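Local coordinates for protein putative mannose-1-phosphate guanylyl transferase (Thermus thermophilus, PDB 2CU2) that probably transfers a guanylyl group from GTP to mannose 1-phosphate, making GDP-mannose, and may also have isomerase activity, at residues Arg24-Leu29 and Pro107-Val112; Ala87-Val92 and Glu199-His204; Ile151-Gly154 and Trp160-Gly163; Gly279-Leu284 and Cys289-Asp294; Arg15-Ser20 and Arg327-Arg332. All coordinates share one frame; numbering follows the deposited sequence.

Contact 1 of 5, residues Arg24-Leu29 and Pro107-Val112; sequences RPKPFL and PADHYV
Lys26 runs out across Asp109, the two side chains meeting at about a right angle. Its CB starts toward the 107-112 segment, and with CG anti to the backbone N (chi1 165°) the chain stays extended to the tip. Lys26 CG rests 3.7 Å from Asp109 CB. Lys26 CD follows, 4.0 Å from both Asp109 CB and Asp109 OD2. Lys26 CE then comes close to the main chain, 3.1 Å from Asp109 O, and Lys26 NZ closes a salt bridge of 3.2 Å to Asp109 OD2. The ammonium reaches that oxygen on its anti side, 30° out of the carboxylate plane. NZ also donates to the carbonyl oxygen of Asp255, so its hold is shared between the 109 turn and the loop after strand 253-254. Beside the lysine, Pro27 adds plain packing, its CB 4.5 Å from Ala108 CB.

Lys26 belongs to the Pro-Lys end of the nucleotidyltransferase signature loop, and Asp109 follows the strand 102-107 of the central sheet. The chemistry is that of a buried lysine whose methylenes lie on apolar and backbone atoms while its nitrogen is held by the carboxylate of Asp109 and the carbonyl of Asp255, which fixes the position of its tip.

Contact 2 of 5, residues Ala87-Val92 and Glu199-His204; sequences AVLLGV and ELFRRH
The ring of Phe201 turns an edge to helix 83-98: Leu89 CA lies near the ring plane, 3.9 Å from Phe201 CE2, while Val88 CG1 comes in obliquely, 4.3 Å from Phe201 CZ. The ring also meets that of His208, their planes at about 55°. This is helix-against-helix packing in the GT-A-like nucleotidyltransferase domain, helix 83-98 lying against helix 194-204 with the Phe201 ring as the main bridge between them. The two backbones stay well apart, Leu89 CA and Phe201 CA being 8.8 Å from each other, and the phenyl group spans that distance. Its CB already points toward helix 83-98, and with CG beside the backbone N (chi1 -82°) the ring edge reaches Leu89. Leu89 crosses it at about a right angle and brings CD1 to 4.0 Å from Phe201 CE2. The same leucine also packs on Ala211 and Leu212 of helix 206-216, and Phe201 on Val237, so the pair is buried among several helices and is wholly apolar.

The solvent side of helix 194-204 is quite different. Glu199 reaches forward one turn to two arginines, pairing OE1 with Arg202 NH1 at 2.6 Å and OE2 with Arg203 NE at 3.0 Å, the latter a weak, bent bond. Glu199 CG lies over one face of the Arg203 guanidinium. At the end of the helix Leu200 O takes two donors, His204 N and His204 ND1; the imidazole nitrogen approaches at 3.2 Å, in the carbonyl plane and on a lone pair.

Contact 3 of 5, residues Ile151-Gly154 and Trp160-Gly163; sequences IRLG and WYRG
Gly154 and Tyr161 bury the largest shares of this contact, with Leu153 next. Gly154 N donates to Arg162 O at 2.7 Å, with 146° at the hydrogen; the N-H lies in the carbonyl plane of its acceptor. Gly154 has no side chain on the side facing Arg162 O, where space is tight; the spacing from Gly154 CA to Arg162 CA is 4.9 Å. Its own carbonyl oxygen, Gly154 O, lies at the edge of the Tyr161 ring, in plane and 3.7 Å from Tyr161 CD2.

Tyr161 is the aromatic piece of the interface. Its CG lies beside the backbone N (chi1 -67°), which sets the ring beside Leu153, and one ring face is partly overlapped by Leu153 CD1, set off toward the rim. The other methyl, Leu153 CD2, presses on the stem of the tyrosine, 4.0 Å from Tyr161 CB. The phenol oxygen bonds to Arg156, nearer the turn, and ring and leucine also touch strand 244-249, Tyr161 at Leu248 and Leu153 at Val246. Arg162 points its end away to the carbonyl oxygen of Glu242.

Leu153 and Gly163 form an antiparallel non-hydrogen-bonded pair with CA atoms 5.2 Å apart. The N-to-C directions of the two short segments make an angle of 114°, so they are strongly twisted against each other. Arg162 continues the ladder by bonding through its backbone to Pro155. Two antiparallel neighbours joined by a short turn make this a beta hairpin, strands 150-157 and 160-167, within the mixed sheet of the nucleotidyltransferase domain.

Contact 4 of 5, residues Gly279-Leu284 and Cys289-Asp294; sequences GRHVAL and CVVYAD
His281 lays one face of its imidazole on Val291 CG2, a CH-pi contact with the methyl 3.7 Å from the ring centroid and only 14° off the normal. The arrangement belongs to the beta-helix domain: strands 280-284 and 290-293 lie in different sheets, and their side chains meet between the two. His281 CG is anti to the backbone N (chi1 180°), which throws the ring straight across, and the valine meets it at about a right angle. The opposite face sits above Ala283 N, so the imidazole lies between its own strand and the facing sheet. Its NE2 is hydrogen-bonded to Thr300 OG1 on the neighbouring strand 297-301, fixing the rotation of the ring.

Val291 and Ala293 both also pack on Val298 of that strand. The outer side of 280-284 serves the dimer: Val282 lies against Leu333 of the second subunit, and Leu284 against its Arg332. Where the two segments converge, Ala293 CB comes to 3.8 Å from Gly279 CA, a close approach the glycine permits. There Gly279 N donates to Ala293 O at 2.6 Å, the donor tilted 35° from the carbonyl plane.

Contact 5 of 5, residues Arg15-Ser20 and Arg327-Arg332; sequences RLWPLS and REVVKR. With SO4 (sulfate ion), chain B.
Sulfate O4 is gripped twice by Arg15, from the backbone N at 3.1 Å and from NE at 2.9 Å, both nearly straight at 165° and 168°. The anion sits at the edge of this guanidinium, near its plane, with a weak bond from NH2 to O3 as well. Arg327, across the contact, brings NH2 to sulfate O1 at 2.7 Å. Glu14 N donates to the ion too. The two arginines lie side by side and point the same way, their planes 51° apart, and their stems touch where Arg15 CG meets Arg327 CB at 4.0 Å. Each chain bends at chi3 to bring its head round to the shared anion.

Below this polar end the contact turns apolar. Val329 CG1 sits over the six-membered ring of Trp17, 3.5 Å from its centroid, while Pro18 CB covers the opposite indole face, helped by the cis peptide before that proline. Val330 CG1 adds a touch at Trp17 CD1, 3.8 Å away. Leu301 and Ala299 of the second subunit pack on Val329 and Trp17.

The 15-20 segment is the Arg-Leu-x-Pro-Leu part of the glycine-rich nucleotidyltransferase signature loop, which in relatives wraps the nucleotide phosphates. The sulfate, probably from the crystallisation liquor, is consistent with such a phosphate pocket, to which Arg327, at the C-terminal helix, contributes.

Overall arrangement
Contacts 1 and 5 share the long signature loop after strand 3-8 and touch directly, Leu29 CD2 lying 3.4 Å from Leu19 O. The sulfate held in contact 5 is not far from the tip of Lys26, so both contacts probably border the same nucleotide-phosphate region. Contact 4 reaches contact 5 through Tyr292 OH, 3.6 Å from Leu19 CD1; both also touch the second subunit, tying the beta-helix domain to the loop and to the second subunit. Contacts 2 and 3 are more remote packing of the nucleotidyltransferase domain, with centres about 33 and 37 Å from that of contact 5. Contact 2 and contact 4 lie about 45 Å apart, centre to centre, on opposite sides of the chain's centre.

Contact 1 of 5, residues Arg24-Leu29 and Pro107-Val112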
# COMPACT_ATOMS: atom_id res chain seq x y z
N ARG A 24 15.36 13.37 5.35
CA ARG A 24 14.66 14.05 4.28
C ARG A 24 13.43 14.80 4.80
O ARG A 24 12.33 14.26 4.89
CB ARG A 24 14.23 13.01 3.24
CG ARG A 24 14.46 13.48 1.81
CD ARG A 24 15.95 13.52 1.45
NE ARG A 24 16.24 12.61 0.33
CZ ARG A 24 17.53 12.36 0.06
NH1 ARG A 24 18.49 12.92 0.78
NH2 ARG A 24 17.84 11.54 -0.95
N PRO A 25 13.68 16.06 5.21
CA PRO A 25 12.63 16.94 5.71
C PRO A 25 11.63 17.31 4.62
O PRO A 25 11.82 17.05 3.44
CB PRO A 25 13.29 18.19 6.28
CG PRO A 25 14.80 17.97 6.28
CD PRO A 25 14.95 16.77 5.23
N LYS A 26 10.51 17.92 5.06
CA LYS A 26 9.38 18.17 4.16
C LYS A 26 9.81 18.86 2.85
O LYS A 26 9.39 18.49 1.76
CB LYS A 26 8.37 19.05 4.89
CG LYS A 26 7.34 19.67 3.94
CD LYS A 26 6.00 19.92 4.62
CE LYS A 26 5.17 20.99 3.91
NZ LYS A 26 4.23 21.59 4.86
N PRO A 27 10.64 19.91 2.98
CA PRO A 27 11.01 20.75 1.84
C PRO A 27 11.71 19.95 0.73
O PRO A 27 11.87 20.41 -0.39
CB PRO A 27 11.92 21.86 2.35
CG PRO A 27 11.85 21.86 3.87
CD PRO A 27 11.29 20.39 4.18
N PHE A 28 12.20 18.76 1.10
CA PHE A 28 12.98 17.99 0.13
C PHE A 28 12.23 16.79 -0.46
O PHE A 28 12.82 15.82 -0.92
CB PHE A 28 14.29 17.56 0.80
CG PHE A 28 15.01 18.75 1.35
CD1 PHE A 28 15.84 19.50 0.53
CD2 PHE A 28 14.91 19.05 2.70
CE1 PHE A 28 16.57 20.55 1.06
CE2 PHE A 28 15.64 20.11 3.23
CZ PHE A 28 16.48 20.86 2.41
N LEU A 29 10.89 16.87 -0.40
CA LEU A 29 10.09 15.76 -0.92
C LEU A 29 9.55 15.98 -2.33
O LEU A 29 9.02 17.03 -2.67
CB LEU A 29 8.94 15.58 0.07
CG LEU A 29 9.45 15.37 1.50
CD1 LEU A 29 8.31 15.23 2.52
CD2 LEU A 29 10.31 14.11 1.65
N PRO A 107 8.92 30.74 3.64
CA PRO A 107 8.98 29.29 3.82
C PRO A 107 9.20 28.57 2.49
O PRO A 107 8.82 29.03 1.43
CB PRO A 107 7.66 28.86 4.45
CG PRO A 107 6.62 29.90 4.06
CD PRO A 107 7.53 31.17 3.70
N ALA A 108 9.87 27.40 2.59
CA ALA A 108 10.16 26.65 1.38
C ALA A 108 9.27 25.42 1.27
O ALA A 108 9.39 24.61 0.36
CB ALA A 108 11.63 26.23 1.43
N ASP A 109 8.37 25.27 2.26
CA ASP A 109 7.52 24.08 2.26
C ASP A 109 6.05 24.41 1.97
O ASP A 109 5.14 23.79 2.48
CB ASP A 109 7.67 23.37 3.61
CG ASP A 109 7.12 24.25 4.73
OD1 ASP A 109 7.48 25.43 4.76
OD2 ASP A 109 6.41 23.75 5.59
N HIS A 110 5.85 25.45 1.13
CA HIS A 110 4.49 25.81 0.75
C HIS A 110 4.24 25.61 -0.75
O HIS A 110 5.16 25.58 -1.56
CB HIS A 110 4.27 27.29 1.11
CG HIS A 110 4.13 27.43 2.60
ND1 HIS A 110 3.78 28.59 3.21
CD2 HIS A 110 4.34 26.46 3.58
CE1 HIS A 110 3.78 28.32 4.53
NE2 HIS A 110 4.11 27.05 4.78
N TYR A 111 2.96 25.42 -1.11
CA TYR A 111 2.62 25.33 -2.53
C TYR A 111 2.04 26.65 -3.05
O TYR A 111 1.20 27.28 -2.41
CB TYR A 111 1.61 24.21 -2.71
CG TYR A 111 1.03 24.28 -4.08
CD1 TYR A 111 1.73 23.74 -5.16
CD2 TYR A 111 -0.17 24.95 -4.31
CE1 TYR A 111 1.22 23.85 -6.44
CE2 TYR A 111 -0.67 25.07 -5.59
CZ TYR A 111 0.02 24.53 -6.66
OH TYR A 111 -0.48 24.64 -7.94
N VAL A 112 2.51 27.06 -4.22
CA VAL A 112 2.06 28.28 -4.87
C VAL A 112 1.72 27.89 -6.30
O VAL A 112 2.52 27.25 -6.98
CB VAL A 112 3.17 29.35 -4.86
CG1 VAL A 112 2.76 30.55 -5.71
CG2 VAL A 112 3.44 29.79 -3.41

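Contact 2 of 5, residues Ala87-Val92 and Glu199-His204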
# COMPACT_ATOMS: atom_id res chain seq x y z
N ALA A 87 15.77 31.45 12.80
CA ALA A 87 16.20 31.56 11.41
C ALA A 87 16.19 33.02 10.97
O ALA A 87 17.10 33.48 10.28
CB ALA A 87 15.29 30.72 10.51
N VAL A 88 15.16 33.77 11.36
CA VAL A 88 15.07 35.18 10.99
C VAL A 88 16.24 35.96 11.59
O VAL A 88 16.79 36.87 10.95
CB VAL A 88 13.73 35.78 11.44
CG1 VAL A 88 13.75 37.29 11.28
CG2 VAL A 88 12.58 35.19 10.61
N LEU A 89 16.62 35.62 12.81
CA LEU A 89 17.75 36.27 13.48
C LEU A 89 18.99 36.15 12.60
O LEU A 89 19.67 37.14 12.34
CB LEU A 89 18.02 35.61 14.83
CG LEU A 89 19.40 35.87 15.45
CD1 LEU A 89 19.54 37.33 15.81
CD2 LEU A 89 19.58 34.99 16.69
N LEU A 90 19.28 34.94 12.13
CA LEU A 90 20.45 34.71 11.30
C LEU A 90 20.36 35.48 9.98
O LEU A 90 21.34 36.01 9.47
CB LEU A 90 20.53 33.21 11.02
CG LEU A 90 20.62 32.37 12.29
CD1 LEU A 90 20.95 30.90 12.01
CD2 LEU A 90 21.69 32.87 13.25
N GLY A 91 19.14 35.49 9.41
CA GLY A 91 18.95 36.19 8.15
C GLY A 91 19.23 37.68 8.29
O GLY A 91 19.80 38.33 7.42
N VAL A 92 18.77 38.25 9.42
CA VAL A 92 18.98 39.67 9.65
C VAL A 92 20.46 40.00 9.82
O VAL A 92 20.97 41.01 9.34
CB VAL A 92 18.20 40.07 10.91
CG1 VAL A 92 18.54 41.51 11.30
CG2 VAL A 92 16.71 39.95 10.66
N GLU A 199 15.03 46.52 15.47
CA GLU A 199 14.32 47.31 16.46
C GLU A 199 13.16 46.52 17.08
O GLU A 199 12.83 46.66 18.24
CB GLU A 199 13.80 48.59 15.80
CG GLU A 199 13.10 49.55 16.77
CD GLU A 199 13.95 49.77 18.00
OE1 GLU A 199 15.16 49.81 17.88
OE2 GLU A 199 13.38 49.99 19.07
N LEU A 200 12.51 45.69 16.24
CA LEU A 200 11.44 44.86 16.78
C LEU A 200 11.96 43.85 17.81
O LEU A 200 11.32 43.55 18.80
CB LEU A 200 10.75 44.13 15.62
CG LEU A 200 9.77 45.02 14.86
CD1 LEU A 200 9.13 44.31 13.67
CD2 LEU A 200 8.60 45.53 15.70
N PHE A 201 13.15 43.28 17.50
CA PHE A 201 13.76 42.37 18.48
C PHE A 201 13.96 43.09 19.81
O PHE A 201 13.66 42.59 20.89
CB PHE A 201 15.13 41.90 17.95
CG PHE A 201 15.04 40.77 16.95
CD1 PHE A 201 13.85 40.07 16.77
CD2 PHE A 201 16.17 40.41 16.24
CE1 PHE A 201 13.80 39.01 15.86
CE2 PHE A 201 16.12 39.35 15.32
CZ PHE A 201 14.93 38.65 15.13
N ARG A 202 14.53 44.32 19.70
CA ARG A 202 14.81 45.11 20.90
C ARG A 202 13.56 45.34 21.76
O ARG A 202 13.61 45.31 22.99
CB ARG A 202 15.38 46.46 20.45
CG ARG A 202 15.42 47.48 21.58
CD ARG A 202 16.74 48.25 21.62
NE ARG A 202 16.51 49.66 21.98
CZ ARG A 202 16.59 50.57 20.99
NH1 ARG A 202 16.87 50.18 19.75
NH2 ARG A 202 16.39 51.86 21.26
N ARG A 203 12.43 45.60 21.08
CA ARG A 203 11.20 45.94 21.82
C ARG A 203 10.46 44.72 22.39
O ARG A 203 9.97 44.73 23.51
CB ARG A 203 10.25 46.70 20.89
CG ARG A 203 10.77 48.06 20.43
CD ARG A 203 9.82 48.72 19.42
NE ARG A 203 10.35 50.01 18.98
CZ ARG A 203 9.78 50.60 17.91
NH1 ARG A 203 8.76 50.03 17.28
NH2 ARG A 203 10.25 51.77 17.49
N HIS A 204 10.30 43.66 21.55
CA HIS A 204 9.46 42.52 22.01
C HIS A 204 10.21 41.19 22.18
O HIS A 204 9.64 40.20 22.61
CB HIS A 204 8.28 42.31 21.04
CG HIS A 204 7.74 43.61 20.53
ND1 HIS A 204 8.23 44.24 19.45
CD2 HIS A 204 6.64 44.33 21.00
CE1 HIS A 204 7.46 45.33 19.28
NE2 HIS A 204 6.50 45.41 20.20

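Contact 3 of 5, residues Ile151-Gly154 and Trp160-Gly163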
# COMPACT_ATOMS: atom_id res chain seq x y z
N ILE A 151 -4.91 36.85 9.97
CA ILE A 151 -4.55 38.25 10.16
C ILE A 151 -5.78 39.16 10.02
O ILE A 151 -6.58 38.98 9.11
CB ILE A 151 -3.52 38.72 9.12
CG1 ILE A 151 -2.28 37.82 9.15
CG2 ILE A 151 -3.13 40.16 9.41
CD1 ILE A 151 -1.27 38.14 8.06
N ARG A 152 -5.91 40.12 10.93
CA ARG A 152 -7.02 41.07 10.89
C ARG A 152 -6.62 42.19 9.94
O ARG A 152 -5.53 42.73 10.07
CB ARG A 152 -7.29 41.71 12.26
CG ARG A 152 -7.57 40.77 13.40
CD ARG A 152 -8.16 41.57 14.57
NE ARG A 152 -8.27 40.79 15.80
CZ ARG A 152 -7.25 40.55 16.62
NH1 ARG A 152 -6.04 41.03 16.35
NH2 ARG A 152 -7.45 39.82 17.71
N LEU A 153 -7.50 42.55 9.02
CA LEU A 153 -7.18 43.61 8.08
C LEU A 153 -7.89 44.92 8.41
O LEU A 153 -9.07 44.94 8.74
CB LEU A 153 -7.56 43.20 6.66
CG LEU A 153 -6.88 41.99 6.04
CD1 LEU A 153 -7.37 41.86 4.60
CD2 LEU A 153 -5.36 42.14 6.09
N GLY A 154 -7.14 46.02 8.32
CA GLY A 154 -7.72 47.33 8.57
C GLY A 154 -8.09 47.87 7.20
O GLY A 154 -8.16 47.09 6.24
N TRP A 160 -1.95 47.85 -0.54
CA TRP A 160 -1.94 46.98 0.63
C TRP A 160 -2.96 47.42 1.69
O TRP A 160 -3.68 48.41 1.57
CB TRP A 160 -0.53 46.98 1.23
CG TRP A 160 -0.13 48.34 1.66
CD1 TRP A 160 -0.53 49.01 2.85
CD2 TRP A 160 0.78 49.24 0.98
NE1 TRP A 160 0.03 50.24 2.97
CE2 TRP A 160 0.88 50.42 1.77
CE3 TRP A 160 1.50 49.15 -0.21
CZ2 TRP A 160 1.67 51.47 1.34
CZ3 TRP A 160 2.30 50.20 -0.63
CH2 TRP A 160 2.38 51.37 0.15
N TYR A 161 -3.04 46.59 2.75
CA TYR A 161 -3.93 46.85 3.87
C TYR A 161 -3.13 47.20 5.12
O TYR A 161 -1.97 46.85 5.26
CB TYR A 161 -4.76 45.58 4.11
CG TYR A 161 -5.68 45.35 2.96
CD1 TYR A 161 -5.22 44.69 1.83
CD2 TYR A 161 -7.00 45.78 3.03
CE1 TYR A 161 -6.09 44.43 0.78
CE2 TYR A 161 -7.87 45.54 1.97
CZ TYR A 161 -7.41 44.87 0.84
OH TYR A 161 -8.27 44.61 -0.21
N ARG A 162 -3.77 47.90 6.06
CA ARG A 162 -3.08 48.02 7.33
C ARG A 162 -3.33 46.79 8.20
O ARG A 162 -4.46 46.44 8.52
CB ARG A 162 -3.60 49.28 8.04
CG ARG A 162 -2.91 49.52 9.38
CD ARG A 162 -1.57 50.25 9.21
NE ARG A 162 -0.76 50.13 10.43
CZ ARG A 162 -0.64 51.22 11.21
NH1 ARG A 162 -1.22 52.35 10.87
NH2 ARG A 162 0.07 51.14 12.34
N GLY A 163 -2.24 46.09 8.55
CA GLY A 163 -2.38 44.96 9.46
C GLY A 163 -2.98 45.42 10.79
O GLY A 163 -2.61 46.43 11.36

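Contact 4 of 5, residues Gly279-Leu284 and Cys289-Asp294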
# COMPACT_ATOMS: atom_id res chain seq x y z
N GLY A 279 4.88 6.24 -9.92
CA GLY A 279 4.19 4.97 -10.04
C GLY A 279 2.85 5.13 -10.76
O GLY A 279 2.46 6.24 -11.11
N ARG A 280 2.15 4.01 -10.96
CA ARG A 280 0.86 4.01 -11.65
C ARG A 280 -0.32 3.67 -10.74
O ARG A 280 -0.23 2.79 -9.88
CB ARG A 280 0.91 3.01 -12.81
CG ARG A 280 -0.42 2.80 -13.53
CD ARG A 280 -0.29 1.71 -14.61
NE ARG A 280 -1.53 1.50 -15.36
CZ ARG A 280 -1.66 0.64 -16.38
NH1 ARG A 280 -0.63 -0.09 -16.78
NH2 ARG A 280 -2.83 0.52 -17.00
N HIS A 281 -1.43 4.38 -10.93
CA HIS A 281 -2.63 4.14 -10.14
C HIS A 281 -3.68 3.40 -10.94
O HIS A 281 -4.19 3.91 -11.94
CB HIS A 281 -3.25 5.45 -9.66
CG HIS A 281 -4.49 5.27 -8.85
ND1 HIS A 281 -5.50 6.21 -8.79
CD2 HIS A 281 -4.88 4.25 -8.04
CE1 HIS A 281 -6.45 5.78 -7.98
NE2 HIS A 281 -6.10 4.59 -7.51
N VAL A 282 -4.02 2.19 -10.51
CA VAL A 282 -5.05 1.41 -11.18
C VAL A 282 -6.29 1.65 -10.33
O VAL A 282 -6.38 1.19 -9.19
CB VAL A 282 -4.69 -0.09 -11.19
CG1 VAL A 282 -5.88 -0.90 -11.70
CG2 VAL A 282 -3.47 -0.33 -12.08
N ALA A 283 -7.24 2.39 -10.89
CA ALA A 283 -8.44 2.72 -10.13
C ALA A 283 -9.70 2.01 -10.67
O ALA A 283 -10.09 2.16 -11.82
CB ALA A 283 -8.65 4.23 -10.17
N LEU A 284 -10.32 1.20 -9.79
CA LEU A 284 -11.53 0.48 -10.17
C LEU A 284 -12.69 0.79 -9.21
O LEU A 284 -12.71 0.37 -8.06
CB LEU A 284 -11.23 -1.02 -10.14
CG LEU A 284 -10.40 -1.50 -11.33
CD1 LEU A 284 -9.53 -2.70 -11.00
CD2 LEU A 284 -11.26 -1.92 -12.53
N CYS A 289 -10.23 9.81 -3.81
CA CYS A 289 -9.01 9.37 -3.14
C CYS A 289 -7.77 10.19 -3.45
O CYS A 289 -7.73 10.96 -4.40
CB CYS A 289 -8.73 7.90 -3.48
SG CYS A 289 -9.84 6.73 -2.68
N VAL A 290 -6.75 10.02 -2.61
CA VAL A 290 -5.47 10.68 -2.79
C VAL A 290 -4.46 9.53 -2.81
O VAL A 290 -4.33 8.80 -1.83
CB VAL A 290 -5.13 11.62 -1.61
CG1 VAL A 290 -3.70 12.08 -1.72
CG2 VAL A 290 -6.08 12.83 -1.62
N VAL A 291 -3.77 9.38 -3.93
CA VAL A 291 -2.81 8.30 -4.10
C VAL A 291 -1.40 8.78 -4.41
O VAL A 291 -1.19 9.59 -5.31
CB VAL A 291 -3.23 7.36 -5.25
CG1 VAL A 291 -2.19 6.28 -5.45
CG2 VAL A 291 -4.61 6.76 -4.96
N TYR A 292 -0.43 8.27 -3.66
CA TYR A 292 0.96 8.60 -3.92
C TYR A 292 1.68 7.27 -4.16
O TYR A 292 1.68 6.40 -3.30
CB TYR A 292 1.62 9.31 -2.73
CG TYR A 292 2.99 9.84 -3.10
CD1 TYR A 292 3.17 11.19 -3.44
CD2 TYR A 292 4.10 8.99 -3.19
CE1 TYR A 292 4.41 11.66 -3.86
CE2 TYR A 292 5.35 9.46 -3.62
CZ TYR A 292 5.49 10.80 -3.95
OH TYR A 292 6.71 11.29 -4.37
N ALA A 293 2.26 7.13 -5.34
CA ALA A 293 3.05 5.96 -5.69
C ALA A 293 4.42 6.37 -6.25
O ALA A 293 4.56 6.83 -7.37
CB ALA A 293 2.28 5.17 -6.74
N ASP A 294 5.44 6.24 -5.38
CA ASP A 294 6.79 6.55 -5.82
C ASP A 294 7.22 5.67 -7.00
O ASP A 294 7.96 6.09 -7.90
CB ASP A 294 7.74 6.35 -4.64
CG ASP A 294 8.13 4.88 -4.55
OD1 ASP A 294 7.25 4.04 -4.75
OD2 ASP A 294 9.29 4.59 -4.27

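Contact 5 of 5, residues Arg15-Ser20 and Arg327-Arg332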
# COMPACT_ATOMS: atom_id res chain seq x y z
N ARG A 15 3.52 14.21 9.24
CA ARG A 15 2.18 13.96 8.73
C ARG A 15 2.26 13.48 7.29
O ARG A 15 1.28 12.99 6.75
CB ARG A 15 1.31 15.21 8.85
CG ARG A 15 0.85 15.49 10.28
CD ARG A 15 0.25 16.89 10.40
NE ARG A 15 1.25 17.91 10.11
CZ ARG A 15 1.00 19.21 9.99
NH1 ARG A 15 -0.24 19.68 10.15
NH2 ARG A 15 1.98 20.05 9.70
N LEU A 16 3.43 13.62 6.67
CA LEU A 16 3.59 13.16 5.29
C LEU A 16 4.33 11.83 5.18
O LEU A 16 4.91 11.51 4.14
CB LEU A 16 4.26 14.23 4.42
CG LEU A 16 3.38 15.45 4.13
CD1 LEU A 16 4.11 16.44 3.25
CD2 LEU A 16 2.08 14.99 3.45
N TRP A 17 4.32 11.05 6.25
CA TRP A 17 4.94 9.72 6.25
C TRP A 17 4.05 8.92 5.28
O TRP A 17 2.84 9.15 5.22
CB TRP A 17 4.86 9.12 7.66
CG TRP A 17 5.45 7.74 7.77
CD1 TRP A 17 6.74 7.41 8.12
CD2 TRP A 17 4.80 6.50 7.47
NE1 TRP A 17 6.92 6.05 8.06
CE2 TRP A 17 5.75 5.46 7.66
CE3 TRP A 17 3.50 6.16 7.06
CZ2 TRP A 17 5.44 4.11 7.45
CZ3 TRP A 17 3.19 4.82 6.84
CH2 TRP A 17 4.16 3.81 7.04
N PRO A 18 4.62 7.96 4.54
CA PRO A 18 6.00 7.48 4.46
C PRO A 18 6.93 8.27 3.53
O PRO A 18 8.10 7.91 3.39
CB PRO A 18 5.83 6.06 3.96
CG PRO A 18 4.77 6.25 2.93
CD PRO A 18 3.76 7.15 3.65
N LEU A 19 6.41 9.31 2.88
CA LEU A 19 7.24 10.08 1.96
C LEU A 19 8.36 10.80 2.68
O LEU A 19 9.49 10.84 2.20
CB LEU A 19 6.39 11.08 1.18
CG LEU A 19 7.16 11.88 0.12
CD1 LEU A 19 7.70 10.95 -0.94
CD2 LEU A 19 6.24 12.92 -0.50
N SER A 20 8.06 11.38 3.84
CA SER A 20 9.09 12.06 4.61
C SER A 20 10.03 11.07 5.32
O SER A 20 9.68 9.94 5.64
CB SER A 20 8.43 13.00 5.62
OG SER A 20 7.50 12.26 6.42
N ARG A 327 0.77 11.37 11.80
CA ARG A 327 1.93 11.61 12.63
C ARG A 327 2.09 10.54 13.70
O ARG A 327 3.20 10.31 14.18
CB ARG A 327 1.85 13.00 13.26
CG ARG A 327 0.74 13.17 14.29
CD ARG A 327 0.42 14.64 14.52
NE ARG A 327 1.62 15.47 14.42
CZ ARG A 327 2.68 15.36 15.21
NH1 ARG A 327 2.70 14.46 16.18
NH2 ARG A 327 3.74 16.15 15.02
N GLU A 328 1.00 9.89 14.07
CA GLU A 328 1.06 8.85 15.09
C GLU A 328 1.86 7.64 14.61
O GLU A 328 2.53 6.98 15.40
CB GLU A 328 -0.35 8.41 15.50
CG GLU A 328 -1.12 9.51 16.19
CD GLU A 328 -0.27 10.22 17.24
OE1 GLU A 328 -0.63 11.36 17.63
OE2 GLU A 328 0.75 9.64 17.67
N VAL A 329 1.79 7.37 13.31
CA VAL A 329 2.51 6.25 12.72
C VAL A 329 4.00 6.32 13.07
O VAL A 329 4.57 5.33 13.54
CB VAL A 329 2.35 6.22 11.17
CG1 VAL A 329 3.24 5.16 10.57
CG2 VAL A 329 0.89 5.93 10.81
N VAL A 330 4.62 7.47 12.84
CA VAL A 330 6.04 7.63 13.14
C VAL A 330 6.29 7.42 14.64
O VAL A 330 7.33 6.90 15.04
CB VAL A 330 6.57 9.03 12.73
CG1 VAL A 330 6.12 9.36 11.30
CG2 VAL A 330 6.08 10.08 13.71
N LYS A 331 5.32 7.83 15.46
CA LYS A 331 5.44 7.67 16.90
C LYS A 331 5.49 6.17 17.21
O LYS A 331 6.36 5.72 17.95
CB LYS A 331 4.24 8.32 17.59
CG LYS A 331 4.30 8.31 19.11
CD LYS A 331 3.49 9.45 19.71
CE LYS A 331 2.83 9.04 21.02
NZ LYS A 331 1.61 9.86 21.30
N ARG A 332 4.56 5.42 16.62
CA ARG A 332 4.52 3.97 16.83
C ARG A 332 5.82 3.32 16.40
O ARG A 332 6.36 2.47 17.11
CB ARG A 332 3.37 3.34 16.03
CG ARG A 332 1.99 3.48 16.66
CD ARG A 332 1.94 2.83 18.03
NE ARG A 332 0.58 2.78 18.56
CZ ARG A 332 -0.35 1.91 18.17
NH1 ARG A 332 -0.07 1.01 17.24
NH2 ARG A 332 -1.56 1.95 18.71
S SO4 B . 4.58 17.76 11.36
O1 SO4 B . 3.92 17.18 12.56
O2 SO4 B . 6.04 17.49 11.41
O3 SO4 B . 4.34 19.23 11.33
O4 SO4 B . 4.00 17.15 10.13